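Local atomic coordinates of aryl acylamidase (bacterium CSBL00001, PDB entry 4YJ6), a protein that probably hydrolyses the amide bond of aryl acylamides, as a member of the amidase signature family of enzymes. Residues F389-M403 with I451-D463. Residues are numbered along the deposited sequence; the frame is centred on the assembly and turned at random.
Sequences FDRFDLLLAPTLACM and IDGLPAGMLIIGD
Leu395 and Ile461 exchange two backbone hydrogen bonds, and the one from Ile461 N to Leu395 O is short, 2.8 Å, and nearly straight. Ala397 and Leu459 form the next hydrogen-bonded pair, with Leu459 N 2.7 Å from Ala397 O. Beyond Pro398 the pairing changes character: Thr399 N still reaches Gly457 O at 3.0 Å, but from above the carbonyl plane. A water donates to that same oxygen and accepts from Leu400 N, so Gly457 O has two donors where the chains part; a second water bridges Asp393 O and Asp463 N at the other end. The axes of strands 394-398 and 454-462 run antiparallel, at 157°, in the central mixed sheet expected of the amidase signature fold. Strand 443-451 flanks 454-462 on its other edge, joined to it by a type I' turn from Ile451 to Leu454, while strand 270-273 flanks 394-398.

Side chains pack on both faces of this pair. Leu396 and Ile460 lie side by side, CD2 of the leucine 3.8 Å from CG1 of the isoleucine; on the opposite face Leu395 and Ile461 point the same way. Phe389 covers the Gly462-Asp463 backbone: Asp463 CA stands 3.8 Å from the ring centroid and 18° off its normal, a CH-pi contact, while Ile461 O meets the ring edge. Phe389 CZ also packs against Ile461 CG2, at 3.8 Å. With the ring cut back to an alanine here, the Gly462-Asp463 backbone would probably lose its cover and Ile461 CG2 one of its packing partners, opening a gap at this end of the strand pair.

Met403, a selenomethionine, is bent at chi2 and chi3 (both -61°), which carries CE to the hairpin, 3.6 Å from Leu454 CB, while SE rests against Ile451 CD1 and Ala456 CB.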
loop_
_atom_site.group_PDB
_atom_site.type_symbol
_atom_site.label_atom_id
_atom_site.label_comp_id
_atom_site.label_asym_id
_atom_site.label_seq_id
_atom_site.Cartn_x
_atom_site.Cartn_y
_atom_site.Cartn_z
ATOM N N PHE A 389 -22.131 -8.312 -0.037
ATOM C CA PHE A 389 -21.801 -9.245 1.034
ATOM C C PHE A 389 -23.009 -9.809 1.784
ATOM O O PHE A 389 -22.865 -10.738 2.587
ATOM C CB PHE A 389 -20.727 -8.588 1.956
ATOM C CG PHE A 389 -19.408 -8.453 1.236
ATOM C CD1 PHE A 389 -18.664 -9.593 0.950
ATOM C CD2 PHE A 389 -18.980 -7.231 0.743
ATOM C CE1 PHE A 389 -17.480 -9.509 0.215
ATOM C CE2 PHE A 389 -17.804 -7.136 -0.010
ATOM C CZ PHE A 389 -17.061 -8.299 -0.285
ATOM N N ASP A 390 -24.205 -9.308 1.471
ATOM C CA ASP A 390 -25.430 -9.957 1.945
ATOM C C ASP A 390 -25.578 -11.358 1.342
ATOM O O ASP A 390 -26.158 -12.262 1.960
ATOM C CB ASP A 390 -26.641 -9.140 1.540
ATOM C CG ASP A 390 -26.905 -7.951 2.442
ATOM O OD1 ASP A 390 -26.369 -7.866 3.577
ATOM O OD2 ASP A 390 -27.708 -7.088 2.010
ATOM N N ARG A 391 -25.027 -11.527 0.139
ATOM C CA ARG A 391 -25.207 -12.747 -0.634
ATOM C C ARG A 391 -23.933 -13.511 -0.986
ATOM O O ARG A 391 -24.038 -14.698 -1.311
ATOM C CB ARG A 391 -25.932 -12.407 -1.926
ATOM C CG ARG A 391 -27.302 -11.757 -1.698
ATOM C CD ARG A 391 -28.067 -11.677 -3.012
ATOM N NE ARG A 391 -29.433 -11.179 -2.855
ATOM C CZ ARG A 391 -29.896 -10.032 -3.363
ATOM N NH1 ARG A 391 -29.102 -9.218 -4.058
ATOM N NH2 ARG A 391 -31.169 -9.689 -3.167
ATOM N N PHE A 392 -22.759 -12.861 -0.934
ATOM C CA PHE A 392 -21.506 -13.476 -1.358
ATOM C C PHE A 392 -20.493 -13.423 -0.242
ATOM O O PHE A 392 -20.542 -12.537 0.628
ATOM C CB PHE A 392 -20.933 -12.741 -2.592
ATOM C CG PHE A 392 -21.813 -12.925 -3.834
ATOM C CD1 PHE A 392 -21.611 -13.994 -4.674
ATOM C CD2 PHE A 392 -22.828 -12.030 -4.092
ATOM C CE1 PHE A 392 -22.449 -14.180 -5.796
ATOM C CE2 PHE A 392 -23.671 -12.191 -5.190
ATOM C CZ PHE A 392 -23.467 -13.265 -6.057
ATOM N N ASP A 393 -19.559 -14.362 -0.291
ATOM C CA ASP A 393 -18.460 -14.421 0.657
ATOM C C ASP A 393 -17.263 -13.555 0.251
ATOM O O ASP A 393 -16.495 -13.156 1.099
ATOM C CB ASP A 393 -17.995 -15.883 0.819
ATOM C CG ASP A 393 -19.118 -16.798 1.274
ATOM O OD1 ASP A 393 -19.736 -16.500 2.320
ATOM O OD2 ASP A 393 -19.416 -17.791 0.588
ATOM N N LEU A 394 -17.099 -13.275 -1.033
ATOM C CA LEU A 394 -15.931 -12.565 -1.538
ATOM C C LEU A 394 -16.350 -11.827 -2.784
ATOM O O LEU A 394 -17.293 -12.248 -3.438
ATOM C CB LEU A 394 -14.813 -13.534 -1.936
ATOM C CG LEU A 394 -14.065 -14.277 -0.834
ATOM C CD1 LEU A 394 -13.295 -15.457 -1.469
ATOM C CD2 LEU A 394 -13.099 -13.352 -0.039
ATOM N N LEU A 395 -15.634 -10.757 -3.116
ATOM C CA LEU A 395 -15.849 -10.058 -4.378
ATOM C C LEU A 395 -14.492 -9.931 -5.053
ATOM O O LEU A 395 -13.514 -9.547 -4.410
ATOM C CB LEU A 395 -16.433 -8.674 -4.129
ATOM C CG LEU A 395 -16.582 -7.740 -5.326
ATOM C CD1 LEU A 395 -17.505 -8.386 -6.337
ATOM C CD2 LEU A 395 -17.121 -6.390 -4.838
ATOM N N LEU A 396 -14.432 -10.269 -6.331
ATOM C CA LEU A 396 -13.214 -10.118 -7.134
ATOM C C LEU A 396 -13.397 -8.993 -8.134
ATOM O O LEU A 396 -14.471 -8.840 -8.709
ATOM C CB LEU A 396 -12.922 -11.395 -7.930
ATOM C CG LEU A 396 -12.853 -12.669 -7.117
ATOM C CD1 LEU A 396 -12.679 -13.860 -8.070
ATOM C CD2 LEU A 396 -11.695 -12.549 -6.117
ATOM N N ALA A 397 -12.321 -8.272 -8.405
ATOM C CA ALA A 397 -12.326 -7.198 -9.406
ATOM C C ALA A 397 -10.888 -6.998 -9.839
ATOM O O ALA A 397 -9.990 -7.485 -9.179
ATOM C CB ALA A 397 -12.916 -5.882 -8.793
ATOM N N PRO A 398 -10.646 -6.292 -10.957
ATOM C CA PRO A 398 -9.263 -5.892 -11.222
ATOM C C PRO A 398 -8.871 -4.865 -10.169
ATOM O O PRO A 398 -9.703 -4.045 -9.786
ATOM C CB PRO A 398 -9.316 -5.205 -12.609
ATOM C CG PRO A 398 -10.732 -5.530 -13.172
ATOM C CD PRO A 398 -11.601 -5.718 -11.926
ATOM N N THR A 399 -7.624 -4.874 -9.719
ATOM C CA THR A 399 -7.204 -3.838 -8.766
ATOM C C THR A 399 -7.295 -2.453 -9.399
ATOM O O THR A 399 -7.744 -1.511 -8.759
ATOM C CB THR A 399 -5.759 -4.106 -8.325
ATOM O OG1 THR A 399 -5.700 -5.460 -7.876
ATOM C CG2 THR A 399 -5.298 -3.135 -7.201
ATOM N N LEU A 400 -6.858 -2.355 -10.666
ATOM C CA LEU A 400 -6.715 -1.086 -11.344
ATOM C C LEU A 400 -7.303 -1.136 -12.749
ATOM O O LEU A 400 -7.400 -2.205 -13.346
ATOM C CB LEU A 400 -5.241 -0.730 -11.516
ATOM C CG LEU A 400 -4.463 -0.708 -10.209
ATOM C CD1 LEU A 400 -2.985 -0.491 -10.508
ATOM C CD2 LEU A 400 -5.030 0.423 -9.351
ATOM N N ALA A 401 -7.646 0.039 -13.263
ATOM C CA ALA A 401 -8.286 0.131 -14.594
ATOM C C ALA A 401 -7.276 0.188 -15.745
ATOM O O ALA A 401 -7.694 0.127 -16.914
ATOM C CB ALA A 401 -9.155 1.355 -14.647
ATOM N N CYS A 402 -5.990 0.345 -15.440
ATOM C CA CYS A 402 -4.973 0.471 -16.499
ATOM C C CYS A 402 -3.620 -0.086 -16.071
ATOM O O CYS A 402 -3.356 -0.304 -14.880
ATOM C CB CYS A 402 -4.801 1.936 -16.919
ATOM S SG CYS A 402 -4.268 3.057 -15.560
HETATM N N MSE A 403 -2.769 -0.298 -17.069
HETATM C CA MSE A 403 -1.402 -0.760 -16.870
HETATM C C MSE A 403 -0.467 0.370 -16.459
HETATM O O MSE A 403 -0.822 1.548 -16.528
HETATM C CB MSE A 403 -0.890 -1.370 -18.191
HETATM C CG MSE A 403 -1.755 -2.499 -18.723
HETATM SE SE MSE A 403 -1.872 -4.000 -17.486
HETATM C CE MSE A 403 0.004 -4.534 -17.384
ATOM N N ILE A 451 0.807 -8.584 -18.686
ATOM C CA ILE A 451 0.265 -8.153 -19.968
ATOM C C ILE A 451 1.375 -7.375 -20.625
ATOM O O ILE A 451 1.840 -6.354 -20.104
ATOM C CB ILE A 451 -1.013 -7.299 -19.777
ATOM C CG1 ILE A 451 -2.103 -8.190 -19.151
ATOM C CG2 ILE A 451 -1.495 -6.689 -21.128
ATOM C CD1 ILE A 451 -3.337 -7.450 -18.625
ATOM N N ASP A 452 1.844 -7.887 -21.763
ATOM C CA ASP A 452 2.970 -7.256 -22.460
ATOM C C ASP A 452 4.145 -6.978 -21.506
ATOM O O ASP A 452 4.755 -5.914 -21.550
ATOM C CB ASP A 452 2.509 -5.959 -23.114
ATOM C CG ASP A 452 3.461 -5.479 -24.223
ATOM O OD1 ASP A 452 4.273 -6.300 -24.712
ATOM O OD2 ASP A 452 3.389 -4.283 -24.606
ATOM N N GLY A 453 4.446 -7.947 -20.652
ATOM C CA GLY A 453 5.630 -7.902 -19.815
ATOM C C GLY A 453 5.456 -7.125 -18.506
ATOM O O GLY A 453 6.382 -7.066 -17.706
ATOM N N LEU A 454 4.276 -6.538 -18.287
ATOM C CA LEU A 454 4.047 -5.707 -17.099
ATOM C C LEU A 454 2.955 -6.329 -16.200
ATOM O O LEU A 454 2.009 -6.962 -16.665
ATOM C CB LEU A 454 3.643 -4.293 -17.494
ATOM C CG LEU A 454 4.691 -3.443 -18.213
ATOM C CD1 LEU A 454 4.100 -2.072 -18.484
ATOM C CD2 LEU A 454 5.966 -3.371 -17.358
ATOM N N PRO A 455 3.108 -6.168 -14.882
ATOM C CA PRO A 455 2.158 -6.858 -14.013
ATOM C C PRO A 455 0.791 -6.205 -13.961
ATOM O O PRO A 455 0.664 -4.988 -14.125
ATOM C CB PRO A 455 2.810 -6.731 -12.610
ATOM C CG PRO A 455 4.306 -6.534 -12.907
ATOM C CD PRO A 455 4.291 -5.667 -14.152
ATOM N N ALA A 456 -0.211 -7.015 -13.667
ATOM C CA ALA A 456 -1.556 -6.511 -13.358
ATOM C C ALA A 456 -2.092 -7.273 -12.162
ATOM O O ALA A 456 -1.858 -8.473 -12.025
ATOM C CB ALA A 456 -2.537 -6.718 -14.567
ATOM N N GLY A 457 -2.885 -6.597 -11.328
ATOM C CA GLY A 457 -3.425 -7.245 -10.156
ATOM C C GLY A 457 -4.920 -7.502 -10.151
ATOM O O GLY A 457 -5.706 -6.823 -10.834
HETATM N N MSE A 458 -5.310 -8.508 -9.374
HETATM C CA MSE A 458 -6.720 -8.721 -9.070
HETATM C C MSE A 458 -6.990 -8.410 -7.602
HETATM O O MSE A 458 -6.208 -8.788 -6.737
HETATM C CB MSE A 458 -7.082 -10.175 -9.320
HETATM C CG MSE A 458 -8.400 -10.508 -8.696
HETATM SE SE MSE A 458 -8.879 -12.286 -9.354
HETATM C CE MSE A 458 -7.699 -13.298 -8.262
ATOM N N LEU A 459 -8.073 -7.679 -7.330
ATOM C CA LEU A 459 -8.408 -7.338 -5.942
ATOM C C LEU A 459 -9.378 -8.369 -5.406
ATOM O O LEU A 459 -10.370 -8.704 -6.053
ATOM C CB LEU A 459 -9.077 -5.962 -5.899
ATOM C CG LEU A 459 -9.163 -5.382 -4.471
ATOM C CD1 LEU A 459 -7.725 -5.062 -3.992
ATOM C CD2 LEU A 459 -10.010 -4.108 -4.462
ATOM N N ILE A 460 -9.062 -8.903 -4.232
ATOM C CA ILE A 460 -9.968 -9.764 -3.507
ATOM C C ILE A 460 -10.520 -8.971 -2.334
ATOM O O ILE A 460 -9.746 -8.507 -1.486
ATOM C CB ILE A 460 -9.188 -10.983 -2.961
ATOM C CG1 ILE A 460 -8.536 -11.758 -4.123
ATOM C CG2 ILE A 460 -10.090 -11.889 -2.062
ATOM C CD1 ILE A 460 -7.717 -13.001 -3.674
ATOM N N ILE A 461 -11.840 -8.800 -2.287
ATOM C CA ILE A 461 -12.461 -8.025 -1.213
ATOM C C ILE A 461 -13.269 -8.951 -0.304
ATOM O O ILE A 461 -14.044 -9.801 -0.806
ATOM C CB ILE A 461 -13.418 -6.946 -1.811
ATOM C CG1 ILE A 461 -12.695 -6.085 -2.867
ATOM C CG2 ILE A 461 -14.010 -6.068 -0.668
ATOM C CD1 ILE A 461 -13.634 -4.992 -3.552
ATOM N N GLY A 462 -13.117 -8.800 1.023
ATOM C CA GLY A 462 -13.959 -9.538 1.950
ATOM C C GLY A 462 -15.013 -8.669 2.584
ATOM O O GLY A 462 -15.002 -7.441 2.442
ATOM N N ASP A 463 -15.931 -9.324 3.295
ATOM C CA ASP A 463 -16.952 -8.628 4.084
ATOM C C ASP A 463 -16.231 -7.817 5.155
ATOM O O ASP A 463 -15.046 -8.042 5.436
ATOM C CB ASP A 463 -17.843 -9.682 4.751
ATOM C CG ASP A 463 -19.116 -9.127 5.344
ATOM O OD1 ASP A 463 -19.477 -7.954 5.134
ATOM O OD2 ASP A 463 -19.799 -9.935 6.016
HETATM O O HOH W 1 -15.949 -12.331 3.549
HETATM O O HOH W 2 -5.763 -4.551 -12.419
#